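Local coordinates for glutathione S-transferase (Pseudomonas protegens, PDB 4IKH), which binds two glutathione molecules and probably acts as a glutathione transferase, at residues Y26-P31 / A49-F54; N32-S37 / T188-R193; P130-V135 / N157-L162; R161-L166 / V205-F210. All coordinates share one frame; numbering follows the deposited sequence.

Contact 1. Residues Y26-P31 / A49-F54; sequences YSLPTP and AHRVSF. With GSH (glutathione), chain B.
Ser27 is held between His50 and Val52, the two residues beside Arg51, by two backbone hydrogen bonds. Ser27 N donates to His50 O at 3.1 Å, nearly straight at hydrogen (172°). Val52 N donates to Ser27 O at 2.9 Å. The same oxygen also receives a CA-H...O contact from Arg51. Two parallel bridges result, Tyr26 with His50 and Ser27 with Arg51. Aromatic contact is slight: the Tyr26 and His50 rings lie side by side, nearly parallel but slid apart, with centroids 5.6 Å apart. His50 NE2 bonds to Gln24 OE1.

Helix 31-43 connects strands 23-27 and 47-51 in a beta-alpha-beta unit of the thioredoxin-like N-terminal domain. Beyond the bridges the chains diverge, and Leu28 and Phe54 meet near glutathione.

The CH-pi contact is close. Leu28 CD2 sits 3.4 Å from the centroid of the Phe54 ring, 8° off its normal. With CG anti to the backbone N (chi1 -166°), the end of Leu28 comes nearer to 49-54 and both methyls find partners there. CD1 lies over the centre of the Arg51 guanidinium, 3.6 Å above its plane. Arg51 NE itself bonds to Pro233 O. Glutathione of chain B presents CA3 over the face of Phe54 opposite Leu28, and its O2 comes 3.5 Å from Phe54 CZ. Among apolar pairs, Tyr26 CB rests against Val52 CG2 at 3.9 Å.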
# COMPACT_ATOMS: atom_id res chain seq x y z
N TYR A 26 -8.37 1.26 17.85
CA TYR A 26 -7.56 2.41 18.24
C TYR A 26 -7.39 3.29 17.01
O TYR A 26 -6.67 2.94 16.06
CB TYR A 26 -6.22 1.93 18.80
CG TYR A 26 -6.39 0.79 19.77
CD1 TYR A 26 -6.82 1.01 21.07
CD2 TYR A 26 -6.14 -0.53 19.38
CE1 TYR A 26 -6.99 -0.03 21.96
CE2 TYR A 26 -6.30 -1.58 20.27
CZ TYR A 26 -6.73 -1.32 21.55
OH TYR A 26 -6.90 -2.36 22.44
N SER A 27 -8.08 4.42 17.01
CA SER A 27 -8.18 5.22 15.80
C SER A 27 -8.55 6.67 16.08
O SER A 27 -8.51 7.13 17.23
CB SER A 27 -9.22 4.59 14.86
OG SER A 27 -9.11 5.10 13.54
N LEU A 28 -8.93 7.37 15.02
CA LEU A 28 -9.17 8.81 15.05
C LEU A 28 -9.81 9.15 13.71
O LEU A 28 -9.42 8.60 12.69
CB LEU A 28 -7.84 9.54 15.22
CG LEU A 28 -7.83 11.02 15.61
CD1 LEU A 28 -8.52 11.22 16.95
CD2 LEU A 28 -6.40 11.52 15.67
N PRO A 29 -10.80 10.05 13.71
CA PRO A 29 -11.54 10.34 12.47
C PRO A 29 -10.67 10.93 11.34
O PRO A 29 -10.96 12.03 10.86
CB PRO A 29 -12.60 11.35 12.91
CG PRO A 29 -12.77 11.10 14.37
CD PRO A 29 -11.41 10.72 14.87
N THR A 30 -9.65 10.19 10.92
CA THR A 30 -8.80 10.59 9.81
C THR A 30 -9.18 9.74 8.60
O THR A 30 -9.93 8.78 8.75
CB THR A 30 -7.33 10.35 10.16
OG1 THR A 30 -7.04 8.95 10.08
CG2 THR A 30 -7.06 10.84 11.57
N PRO A 31 -8.69 10.09 7.39
CA PRO A 31 -9.04 9.26 6.23
C PRO A 31 -8.67 7.79 6.43
O PRO A 31 -9.45 6.91 6.08
CB PRO A 31 -8.19 9.84 5.09
CG PRO A 31 -7.83 11.20 5.52
CD PRO A 31 -7.84 11.24 7.02
N ALA A 49 -14.59 1.40 20.24
CA ALA A 49 -13.69 2.40 19.68
C ALA A 49 -12.99 3.25 20.74
O ALA A 49 -13.62 3.73 21.68
CB ALA A 49 -14.43 3.29 18.69
N HIS A 50 -11.69 3.43 20.56
CA HIS A 50 -10.90 4.27 21.45
C HIS A 50 -10.21 5.36 20.66
O HIS A 50 -9.49 5.09 19.69
CB HIS A 50 -9.88 3.42 22.19
CG HIS A 50 -10.48 2.30 22.97
ND1 HIS A 50 -11.01 2.46 24.24
CD2 HIS A 50 -10.65 0.99 22.67
CE1 HIS A 50 -11.47 1.31 24.67
NE2 HIS A 50 -11.27 0.40 23.74
N ARG A 51 -10.43 6.60 21.08
CA ARG A 51 -9.81 7.74 20.43
C ARG A 51 -8.34 7.88 20.84
O ARG A 51 -8.03 8.05 22.02
CB ARG A 51 -10.59 9.02 20.76
CG ARG A 51 -10.08 10.28 20.09
CD ARG A 51 -11.02 11.44 20.38
NE ARG A 51 -11.63 11.98 19.17
CZ ARG A 51 -11.21 13.08 18.56
NH1 ARG A 51 -11.82 13.51 17.46
NH2 ARG A 51 -10.18 13.76 19.04
N VAL A 52 -7.45 7.79 19.86
CA VAL A 52 -6.03 8.04 20.07
C VAL A 52 -5.74 9.50 19.73
O VAL A 52 -5.70 9.87 18.56
CB VAL A 52 -5.19 7.14 19.15
CG1 VAL A 52 -3.69 7.38 19.36
CG2 VAL A 52 -5.53 5.68 19.39
N SER A 53 -5.53 10.33 20.75
CA SER A 53 -5.36 11.77 20.52
C SER A 53 -3.93 12.13 20.15
O SER A 53 -2.99 11.79 20.87
CB SER A 53 -5.80 12.58 21.74
OG SER A 53 -5.74 13.97 21.46
N PHE A 54 -3.77 12.82 19.03
CA PHE A 54 -2.45 13.24 18.57
C PHE A 54 -1.97 14.44 19.37
O PHE A 54 -0.76 14.67 19.49
CB PHE A 54 -2.49 13.61 17.09
CG PHE A 54 -2.75 12.45 16.17
CD1 PHE A 54 -2.67 11.14 16.64
CD2 PHE A 54 -3.07 12.66 14.84
CE1 PHE A 54 -2.92 10.07 15.80
CE2 PHE A 54 -3.31 11.60 13.99
CZ PHE A 54 -3.24 10.30 14.47
N1 GSH B . -0.34 3.18 5.70
CA1 GSH B . -0.95 3.50 6.94
C1 GSH B . -2.34 2.95 7.00
O11 GSH B . -3.02 2.86 5.94
O12 GSH B . -2.86 2.57 8.10
CB1 GSH B . -1.01 4.98 7.11
CG1 GSH B . -1.60 5.28 8.48
CD1 GSH B . -1.49 6.75 8.80
OE1 GSH B . -0.92 7.51 8.05
N2 GSH B . -2.10 7.27 10.02
CA2 GSH B . -2.00 8.66 10.33
C2 GSH B . -1.31 8.73 11.68
O2 GSH B . -1.58 7.87 12.53
CB2 GSH B . -3.36 9.28 10.45
SG2 GSH B . -4.30 9.14 8.94
N3 GSH B . -0.36 9.77 12.00
CA3 GSH B . 0.26 9.79 13.32
C3 GSH B . 1.71 10.12 13.18
O31 GSH B . 2.30 9.95 12.08
O32 GSH B . 2.33 10.56 14.18

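Contact 2. Residues N32-S37 / T188-R193. With GSH (glutathione), chain D; GSH (glutathione), chain B.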
# COMPACT_ATOMS: atom_id res chain seq x y z
N ASN A 32 -7.48 7.51 6.97
CA ASN A 32 -7.09 6.12 7.19
C ASN A 32 -7.87 5.45 8.32
O ASN A 32 -8.16 4.26 8.25
CB ASN A 32 -5.58 6.00 7.43
CG ASN A 32 -4.77 6.36 6.20
OD1 ASN A 32 -5.06 5.89 5.10
ND2 ASN A 32 -3.76 7.20 6.39
N GLY A 33 -8.22 6.22 9.35
CA GLY A 33 -8.99 5.69 10.45
C GLY A 33 -10.43 5.35 10.08
O GLY A 33 -10.93 4.27 10.39
N VAL A 34 -11.10 6.28 9.40
CA VAL A 34 -12.49 6.04 9.03
C VAL A 34 -12.64 4.87 8.07
O VAL A 34 -13.73 4.32 7.94
CB VAL A 34 -13.19 7.31 8.48
CG1 VAL A 34 -13.08 8.46 9.47
CG2 VAL A 34 -12.62 7.70 7.14
N LYS A 35 -11.55 4.46 7.41
CA LYS A 35 -11.60 3.28 6.55
C LYS A 35 -12.11 2.09 7.35
O LYS A 35 -12.98 1.33 6.90
CB LYS A 35 -10.21 2.94 5.99
CG LYS A 35 -9.63 3.88 4.93
CD LYS A 35 -8.23 3.31 4.51
CE LYS A 35 -7.45 4.23 3.59
NZ LYS A 35 -6.02 3.77 3.47
N VAL A 36 -11.55 1.94 8.55
CA VAL A 36 -11.80 0.78 9.39
C VAL A 36 -13.12 0.87 10.17
O VAL A 36 -13.84 -0.12 10.30
CB VAL A 36 -10.62 0.54 10.36
CG1 VAL A 36 -10.92 -0.57 11.34
CG2 VAL A 36 -9.35 0.22 9.56
N SER A 37 -13.46 2.06 10.67
CA SER A 37 -14.73 2.25 11.37
C SER A 37 -15.89 2.12 10.40
O SER A 37 -16.93 1.55 10.74
CB SER A 37 -14.78 3.59 12.10
OG SER A 37 -14.40 4.66 11.26
N THR A 188 -10.76 4.02 -0.62
CA THR A 188 -10.46 5.13 -1.52
C THR A 188 -11.22 6.43 -1.19
O THR A 188 -10.60 7.48 -1.05
CB THR A 188 -10.69 4.71 -2.99
OG1 THR A 188 -9.89 3.55 -3.28
CG2 THR A 188 -10.29 5.83 -3.95
N PHE A 189 -12.54 6.35 -1.08
CA PHE A 189 -13.33 7.58 -0.93
C PHE A 189 -13.16 8.44 0.35
O PHE A 189 -13.33 9.66 0.28
CB PHE A 189 -14.80 7.34 -1.33
CG PHE A 189 -14.92 6.92 -2.76
CD1 PHE A 189 -14.83 7.87 -3.77
CD2 PHE A 189 -15.01 5.58 -3.11
CE1 PHE A 189 -14.88 7.50 -5.09
CE2 PHE A 189 -15.05 5.20 -4.42
CZ PHE A 189 -14.99 6.16 -5.42
N PRO A 190 -12.80 7.84 1.50
CA PRO A 190 -12.50 8.72 2.64
C PRO A 190 -11.33 9.66 2.35
O PRO A 190 -11.29 10.76 2.91
CB PRO A 190 -12.09 7.73 3.73
CG PRO A 190 -12.86 6.51 3.41
CD PRO A 190 -12.83 6.43 1.91
N TRP A 191 -10.40 9.24 1.50
CA TRP A 191 -9.28 10.10 1.13
C TRP A 191 -9.66 11.20 0.14
O TRP A 191 -9.19 12.33 0.25
CB TRP A 191 -8.13 9.27 0.56
CG TRP A 191 -7.08 8.93 1.60
CD1 TRP A 191 -6.86 7.71 2.19
CD2 TRP A 191 -6.14 9.83 2.18
NE1 TRP A 191 -5.83 7.80 3.09
CE2 TRP A 191 -5.36 9.09 3.11
CE3 TRP A 191 -5.86 11.19 2.01
CZ2 TRP A 191 -4.34 9.68 3.86
CZ3 TRP A 191 -4.85 11.77 2.75
CH2 TRP A 191 -4.09 11.01 3.66
N ILE A 192 -10.52 10.87 -0.82
CA ILE A 192 -10.99 11.88 -1.77
C ILE A 192 -11.80 12.92 -1.01
O ILE A 192 -11.62 14.12 -1.21
CB ILE A 192 -11.80 11.24 -2.91
CG1 ILE A 192 -10.89 10.25 -3.66
CG2 ILE A 192 -12.30 12.31 -3.87
CD1 ILE A 192 -11.65 9.26 -4.47
N ARG A 193 -12.65 12.45 -0.10
CA ARG A 193 -13.38 13.35 0.80
C ARG A 193 -12.45 14.27 1.58
O ARG A 193 -12.69 15.47 1.71
CB ARG A 193 -14.21 12.52 1.78
CG ARG A 193 -14.92 13.34 2.85
CD ARG A 193 -15.78 12.44 3.72
NE ARG A 193 -16.49 13.19 4.76
CZ ARG A 193 -15.99 13.43 5.97
NH1 ARG A 193 -14.79 12.99 6.30
NH2 ARG A 193 -16.70 14.12 6.85
N1 GSH D . 3.09 14.21 10.85
CA1 GSH D . 3.40 13.25 9.84
C1 GSH D . 3.66 13.93 8.54
O11 GSH D . 3.95 15.16 8.50
O12 GSH D . 3.57 13.27 7.45
CB1 GSH D . 2.24 12.32 9.71
CG1 GSH D . 0.96 13.07 9.34
CD1 GSH D . 0.03 12.01 8.79
OE1 GSH D . 0.08 10.90 9.27
N2 GSH D . -0.89 12.30 7.68
CA2 GSH D . -1.73 11.25 7.17
C2 GSH D . -1.13 10.68 5.90
O2 GSH D . -0.55 11.43 5.09
CB2 GSH D . -3.10 11.79 6.87
SG2 GSH D . -3.90 12.34 8.35
N3 GSH D . -1.20 9.26 5.58
CA3 GSH D . -0.59 8.79 4.33
C3 GSH D . -1.16 7.47 3.87
O31 GSH D . -2.29 7.08 4.25
O32 GSH D . -0.51 6.74 3.09
N1 GSH B . -0.34 3.18 5.70
CA1 GSH B . -0.95 3.50 6.94
C1 GSH B . -2.34 2.95 7.00
O11 GSH B . -3.02 2.86 5.94
O12 GSH B . -2.86 2.57 8.10
CB1 GSH B . -1.01 4.98 7.11
CG1 GSH B . -1.60 5.28 8.48
CD1 GSH B . -1.49 6.75 8.80
OE1 GSH B . -0.92 7.51 8.05
N2 GSH B . -2.10 7.27 10.02
CA2 GSH B . -2.00 8.66 10.33
C2 GSH B . -1.31 8.73 11.68
O2 GSH B . -1.58 7.87 12.53
CB2 GSH B . -3.36 9.28 10.45
SG2 GSH B . -4.30 9.14 8.94
N3 GSH B . -0.36 9.77 12.00
CA3 GSH B . 0.26 9.79 13.32
C3 GSH B . 1.71 10.12 13.18
O31 GSH B . 2.30 9.95 12.08
O32 GSH B . 2.33 10.56 14.18
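Asn32 and Trp191 meet through a hydrogen bond next to two glutathione molecules. Trp191 NE1 donates to Asn32 OD1 at 2.9 Å with an angle of 164° at hydrogen. The oxygen lies near the indole plane. The donor, however, stands well above the plane of the amide carbonyl, 53° out of it. The amide and ring planes are 63° apart. Asn32 uses its other amide atom on the ligand: ND2 donates to O31 of glutathione in chain D at 2.6 Å. That carboxylate oxygen also comes 3.3 Å from Trp191 CZ2. The side chain of Asn32 therefore touches protein and ligand at once.

Lys35 forms the next layer. Its NZ donates to Asn32 OD1 at 2.8 Å, so two donors grip this oxygen and should fix the amide's rotation. The lysine chain is extended beyond CG and carries CE along the indole edge, 3.8 Å from Trp191 CD1. Lys35 NZ is also hydrogen-bonded to Gln124 OE1 and Ser92 OG. Its positive charge would probably polarise the Asn32 carbonyl.

Away from the ligands, Val34 CG2 presses on Pro190 CB at 3.5 Å, tighter than usual for two carbons. The two short helical segments run roughly antiparallel, with axes 8.6 Å apart. They join helix 31-43 of the thioredoxin-like domain to helix 183-196 of the helical domain. Helix 111-140 borders this pair, with Met125 against Lys35 and Phe132 against Trp191. Phe220 of helix 211-220 packs on Pro190.

Contact 3. Residues P130-V135 / N157-L162; sequences PMFGQV and NEAKRL. With GSH (glutathione), chain D.
Met131, present as selenomethionine, packs on Glu158 and Leu162. Its CB lies 3.8 Å from Leu162 CD1. CG comes next and meets Glu158 CG at 3.6 Å. The chain then bends at chi2 (-65°), and SE remains 3.9 Å from Glu158 CG while the tip leads away from the second helix. Met131 also packs on Gln134 of the second subunit.

At the next residue, Phe132 CE1 touches Ala159 CB at 3.7 Å. Val135 CG2 approaches the same methyl at 4.1 Å. The small alanine lies where the backbones are nearest. The segments run roughly antiparallel, with axes 9.2 Å apart, and belong to helices 111-140 and 150-170 of the all-helical GST domain. On helix 111-140, Pro130 and Gly133 border glutathione of chain D.

Glu158 meets Met131 through its CG methylene. Its carboxylate is gripped side-on by Arg161: NE reaches OE1 at 3.0 Å and NH2 reaches OE2 at 2.7 Å. Arg161 NH1 bonds to Asn70 of the second subunit. No hydrogen bond crosses between the two segments. Their contact is carbon packing, and the nearby charge is paired along one helix.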
# COMPACT_ATOMS: atom_id res chain seq x y z
N PRO A 130 -0.73 8.09 0.21
CA PRO A 130 0.54 8.80 0.45
C PRO A 130 0.64 10.12 -0.30
O PRO A 130 1.20 11.09 0.23
CB PRO A 130 1.60 7.82 -0.08
CG PRO A 130 0.97 6.47 0.06
CD PRO A 130 -0.51 6.72 -0.29
N MSE A 131 0.14 10.15 -1.53
CA MSE A 131 0.26 11.37 -2.32
C MSE A 131 -0.71 12.47 -1.89
O MSE A 131 -0.32 13.63 -1.83
CB MSE A 131 0.16 11.07 -3.82
CG MSE A 131 1.26 10.13 -4.32
SE MSE A 131 3.06 10.89 -4.19
CE MSE A 131 3.70 9.96 -2.58
N PHE A 132 -1.96 12.12 -1.56
CA PHE A 132 -2.89 13.13 -1.05
C PHE A 132 -2.35 13.66 0.29
O PHE A 132 -2.50 14.83 0.61
CB PHE A 132 -4.31 12.57 -0.84
CG PHE A 132 -5.08 12.29 -2.13
CD1 PHE A 132 -4.46 12.36 -3.37
CD2 PHE A 132 -6.44 11.98 -2.08
CE1 PHE A 132 -5.17 12.09 -4.54
CE2 PHE A 132 -7.16 11.72 -3.25
CZ PHE A 132 -6.52 11.78 -4.47
N GLY A 133 -1.72 12.78 1.06
CA GLY A 133 -1.11 13.17 2.32
C GLY A 133 -0.06 14.25 2.13
O GLY A 133 0.06 15.17 2.95
N GLN A 134 0.71 14.16 1.04
CA GLN A 134 1.70 15.18 0.75
C GLN A 134 1.03 16.51 0.36
O GLN A 134 1.54 17.59 0.68
CB GLN A 134 2.67 14.72 -0.33
CG GLN A 134 3.45 13.44 0.02
CD GLN A 134 3.71 13.31 1.51
OE1 GLN A 134 3.11 12.46 2.17
NE2 GLN A 134 4.59 14.15 2.04
N VAL A 135 -0.11 16.44 -0.33
CA VAL A 135 -0.83 17.67 -0.68
C VAL A 135 -1.26 18.37 0.61
O VAL A 135 -1.16 19.61 0.73
CB VAL A 135 -2.08 17.41 -1.56
CG1 VAL A 135 -2.84 18.69 -1.78
CG2 VAL A 135 -1.69 16.81 -2.89
N ASN A 157 -0.09 17.91 -8.86
CA ASN A 157 -0.07 17.27 -10.17
C ASN A 157 -0.16 15.76 -10.10
O ASN A 157 -0.77 15.13 -10.98
CB ASN A 157 1.17 17.71 -10.96
CG ASN A 157 1.00 19.08 -11.59
OD1 ASN A 157 -0.11 19.63 -11.60
ND2 ASN A 157 2.08 19.65 -12.12
N GLU A 158 0.44 15.16 -9.07
CA GLU A 158 0.34 13.72 -8.91
C GLU A 158 -1.07 13.34 -8.47
O GLU A 158 -1.62 12.34 -8.92
CB GLU A 158 1.39 13.20 -7.90
CG GLU A 158 1.25 11.74 -7.52
CD GLU A 158 1.37 10.79 -8.70
OE1 GLU A 158 1.87 11.19 -9.78
OE2 GLU A 158 0.97 9.62 -8.55
N ALA A 159 -1.64 14.16 -7.60
CA ALA A 159 -3.01 13.95 -7.16
C ALA A 159 -3.98 14.03 -8.35
O ALA A 159 -4.91 13.21 -8.47
CB ALA A 159 -3.37 14.98 -6.09
N LYS A 160 -3.76 15.00 -9.23
CA LYS A 160 -4.53 15.11 -10.48
C LYS A 160 -4.40 13.86 -11.34
O LYS A 160 -5.39 13.36 -11.87
CB LYS A 160 -4.05 16.30 -11.30
CG LYS A 160 -4.54 17.66 -10.83
CD LYS A 160 -4.11 18.71 -11.84
CE LYS A 160 -4.34 20.11 -11.33
NZ LYS A 160 -3.91 21.12 -12.34
N ARG A 161 -3.18 13.35 -11.49
CA ARG A 161 -2.93 12.15 -12.30
C ARG A 161 -3.66 10.94 -11.72
O ARG A 161 -4.29 10.18 -12.46
CB ARG A 161 -1.43 11.87 -12.41
CG ARG A 161 -1.06 10.78 -13.43
CD ARG A 161 0.36 10.24 -13.16
NE ARG A 161 0.43 9.58 -11.86
CZ ARG A 161 0.03 8.34 -11.64
NH1 ARG A 161 -0.48 7.62 -12.63
NH2 ARG A 161 0.12 7.81 -10.42
N LEU A 162 -3.58 10.76 -10.40
CA LEU A 162 -4.28 9.65 -9.74
C LEU A 162 -5.81 9.77 -9.90
O LEU A 162 -6.48 8.78 -10.17
CB LEU A 162 -3.91 9.58 -8.27
CG LEU A 162 -2.47 9.16 -7.91
CD1 LEU A 162 -2.05 9.76 -6.59
CD2 LEU A 162 -2.40 7.65 -7.86
N1 GSH D . 3.09 14.21 10.85
CA1 GSH D . 3.40 13.25 9.84
C1 GSH D . 3.66 13.93 8.54
O11 GSH D . 3.95 15.16 8.50
O12 GSH D . 3.57 13.27 7.45
CB1 GSH D . 2.24 12.32 9.71
CG1 GSH D . 0.96 13.07 9.34
CD1 GSH D . 0.03 12.01 8.79
OE1 GSH D . 0.08 10.90 9.27
N2 GSH D . -0.89 12.30 7.68
CA2 GSH D . -1.73 11.25 7.17
C2 GSH D . -1.13 10.68 5.90
O2 GSH D . -0.55 11.43 5.09
CB2 GSH D . -3.10 11.79 6.87
SG2 GSH D . -3.90 12.34 8.35
N3 GSH D . -1.20 9.26 5.58
CA3 GSH D . -0.59 8.79 4.33
C3 GSH D . -1.16 7.47 3.87
O31 GSH D . -2.29 7.08 4.25
O32 GSH D . -0.51 6.74 3.09

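Contact 4. Residues R161-L166 / V205-F210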
# COMPACT_ATOMS: atom_id res chain seq x y z
N ARG A 161 -3.18 13.35 -11.49
CA ARG A 161 -2.93 12.15 -12.30
C ARG A 161 -3.66 10.94 -11.72
O ARG A 161 -4.29 10.18 -12.46
CB ARG A 161 -1.43 11.87 -12.41
CG ARG A 161 -1.06 10.78 -13.43
CD ARG A 161 0.36 10.24 -13.16
NE ARG A 161 0.43 9.58 -11.86
CZ ARG A 161 0.03 8.34 -11.64
NH1 ARG A 161 -0.48 7.62 -12.63
NH2 ARG A 161 0.12 7.81 -10.42
N LEU A 162 -3.58 10.76 -10.40
CA LEU A 162 -4.28 9.65 -9.74
C LEU A 162 -5.81 9.77 -9.90
O LEU A 162 -6.48 8.78 -10.17
CB LEU A 162 -3.91 9.58 -8.27
CG LEU A 162 -2.47 9.16 -7.91
CD1 LEU A 162 -2.05 9.76 -6.59
CD2 LEU A 162 -2.40 7.65 -7.86
N LEU A 163 -6.34 10.97 -9.70
CA LEU A 163 -7.78 11.22 -9.82
C LEU A 163 -8.28 10.90 -11.22
O LEU A 163 -9.36 10.33 -11.39
CB LEU A 163 -8.11 12.67 -9.45
CG LEU A 163 -8.10 12.99 -7.96
CD1 LEU A 163 -8.07 14.50 -7.71
CD2 LEU A 163 -9.29 12.35 -7.25
N GLY A 164 -7.47 11.25 -12.23
CA GLY A 164 -7.82 10.98 -13.61
C GLY A 164 -7.78 9.50 -13.93
O GLY A 164 -8.55 9.01 -14.75
N VAL A 165 -6.86 8.77 -13.29
CA VAL A 165 -6.80 7.33 -13.49
C VAL A 165 -8.09 6.74 -12.95
O VAL A 165 -8.75 5.92 -13.60
CB VAL A 165 -5.59 6.71 -12.76
CG1 VAL A 165 -5.76 5.20 -12.65
CG2 VAL A 165 -4.30 7.04 -13.49
N LEU A 166 -8.46 7.18 -11.75
CA LEU A 166 -9.66 6.70 -11.10
C LEU A 166 -10.93 7.16 -11.86
O LEU A 166 -11.91 6.42 -11.98
CB LEU A 166 -9.70 7.21 -9.67
CG LEU A 166 -10.82 6.60 -8.83
CD1 LEU A 166 -10.53 5.13 -8.58
CD2 LEU A 166 -10.95 7.35 -7.51
N VAL A 205 -6.78 20.84 -7.08
CA VAL A 205 -6.68 19.70 -8.00
C VAL A 205 -7.77 19.73 -9.08
O VAL A 205 -7.81 18.85 -9.94
CB VAL A 205 -6.78 18.35 -7.28
CG1 VAL A 205 -5.72 18.22 -6.15
CG2 VAL A 205 -8.21 18.16 -6.74
N GLY A 206 -8.65 20.73 -9.03
CA GLY A 206 -9.75 20.81 -9.98
C GLY A 206 -10.66 19.59 -9.91
O GLY A 206 -10.82 18.86 -10.89
N ILE A 207 -11.26 19.38 -8.74
CA ILE A 207 -12.07 18.18 -8.51
C ILE A 207 -13.33 18.10 -9.40
O ILE A 207 -13.77 16.99 -9.74
CB ILE A 207 -12.46 18.07 -7.01
CG1 ILE A 207 -13.13 16.72 -6.73
CG2 ILE A 207 -13.36 19.24 -6.59
CD1 ILE A 207 -12.13 15.54 -6.61
N ASP A 208 -13.90 19.24 -9.79
CA ASP A 208 -15.07 19.21 -10.67
C ASP A 208 -14.75 18.57 -12.04
O ASP A 208 -15.66 18.14 -12.75
CB ASP A 208 -15.71 20.61 -10.84
CG ASP A 208 -16.32 21.16 -9.54
OD1 ASP A 208 -16.59 20.36 -8.62
OD2 ASP A 208 -16.52 22.39 -9.42
N ASN A 209 -13.47 18.48 -12.39
CA ASN A 209 -13.06 17.85 -13.65
C ASN A 209 -13.10 16.32 -13.60
O ASN A 209 -12.73 15.66 -14.57
CB ASN A 209 -11.65 18.28 -14.03
CG ASN A 209 -11.54 19.76 -14.27
OD1 ASN A 209 -12.44 20.36 -14.85
ND2 ASN A 209 -10.42 20.36 -13.84
N PHE A 210 -13.51 15.76 -12.47
CA PHE A 210 -13.54 14.31 -12.33
C PHE A 210 -14.92 13.92 -11.87
O PHE A 210 -15.10 13.48 -10.74
CB PHE A 210 -12.46 13.83 -11.34
CG PHE A 210 -11.09 14.33 -11.69
CD1 PHE A 210 -10.39 13.77 -12.75
CD2 PHE A 210 -10.52 15.37 -10.97
CE1 PHE A 210 -9.14 14.25 -13.09
CE2 PHE A 210 -9.26 15.84 -11.30
CZ PHE A 210 -8.57 15.28 -12.36
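Phe210 chi1 (-53°), with CG anti to the carbonyl carbon, lays its ring against Leu163 CB. Leu163 chi1 (-76°), also with CG anti to the carbonyl carbon, sends the leucine tip toward Val205 and Ile207. Leu163 CB stands 3.8 Å from the Phe210 ring centroid, only 7° off the normal, in a CH-pi contact over the face. The two side chains cross at about a right angle. At one side of the ring, Phe210 CE1 comes 3.5 Å from Gly164 N, so the aromatic group rests against the helix backbone too.

The tip of Leu163 continues the contact. CD1 meets Val205 CG2 at 3.8 Å, and CD2 reaches toward Ile207 CD1 at 4.3 Å. Val205 and Ile207 lie in the connection between helices 183-196 and 211-220. A short 3-10 turn spans 207-209, and Phe210 takes the N-cap position of the following helix. The contact thus sets this connection against helix 150-170 in the helical domain, away from the bound glutathione. Val213 of helix 211-220 also touches Leu163.

Leucine, valine, isoleucine and phenylalanine carbons meet here. The join rests on apolar packing and one CH-pi contact, with no directional polar bond between the segments.

From the N terminus, contact 1 closes first, turning strand 23-27 through helix 31-43 and back to strand 47-51. Contact 2 opens on that helix, so the two cross along the chain. It spans 150 residues before closing on helix 183-196, tying the thioredoxin-like domain to the helical one. Contact 3 opens and closes within that span, pairing helices 111-140 and 150-170. Contact 4 starts on the latter helix, sharing Arg161 and Leu162 with contact 3, and ends beyond helix 183-196, crossing contact 2. Contacts 1 and 2 meet glutathione of chain B, contacts 2 and 3 that of chain D. Contact 4 lies across the chain's centre from contact 1.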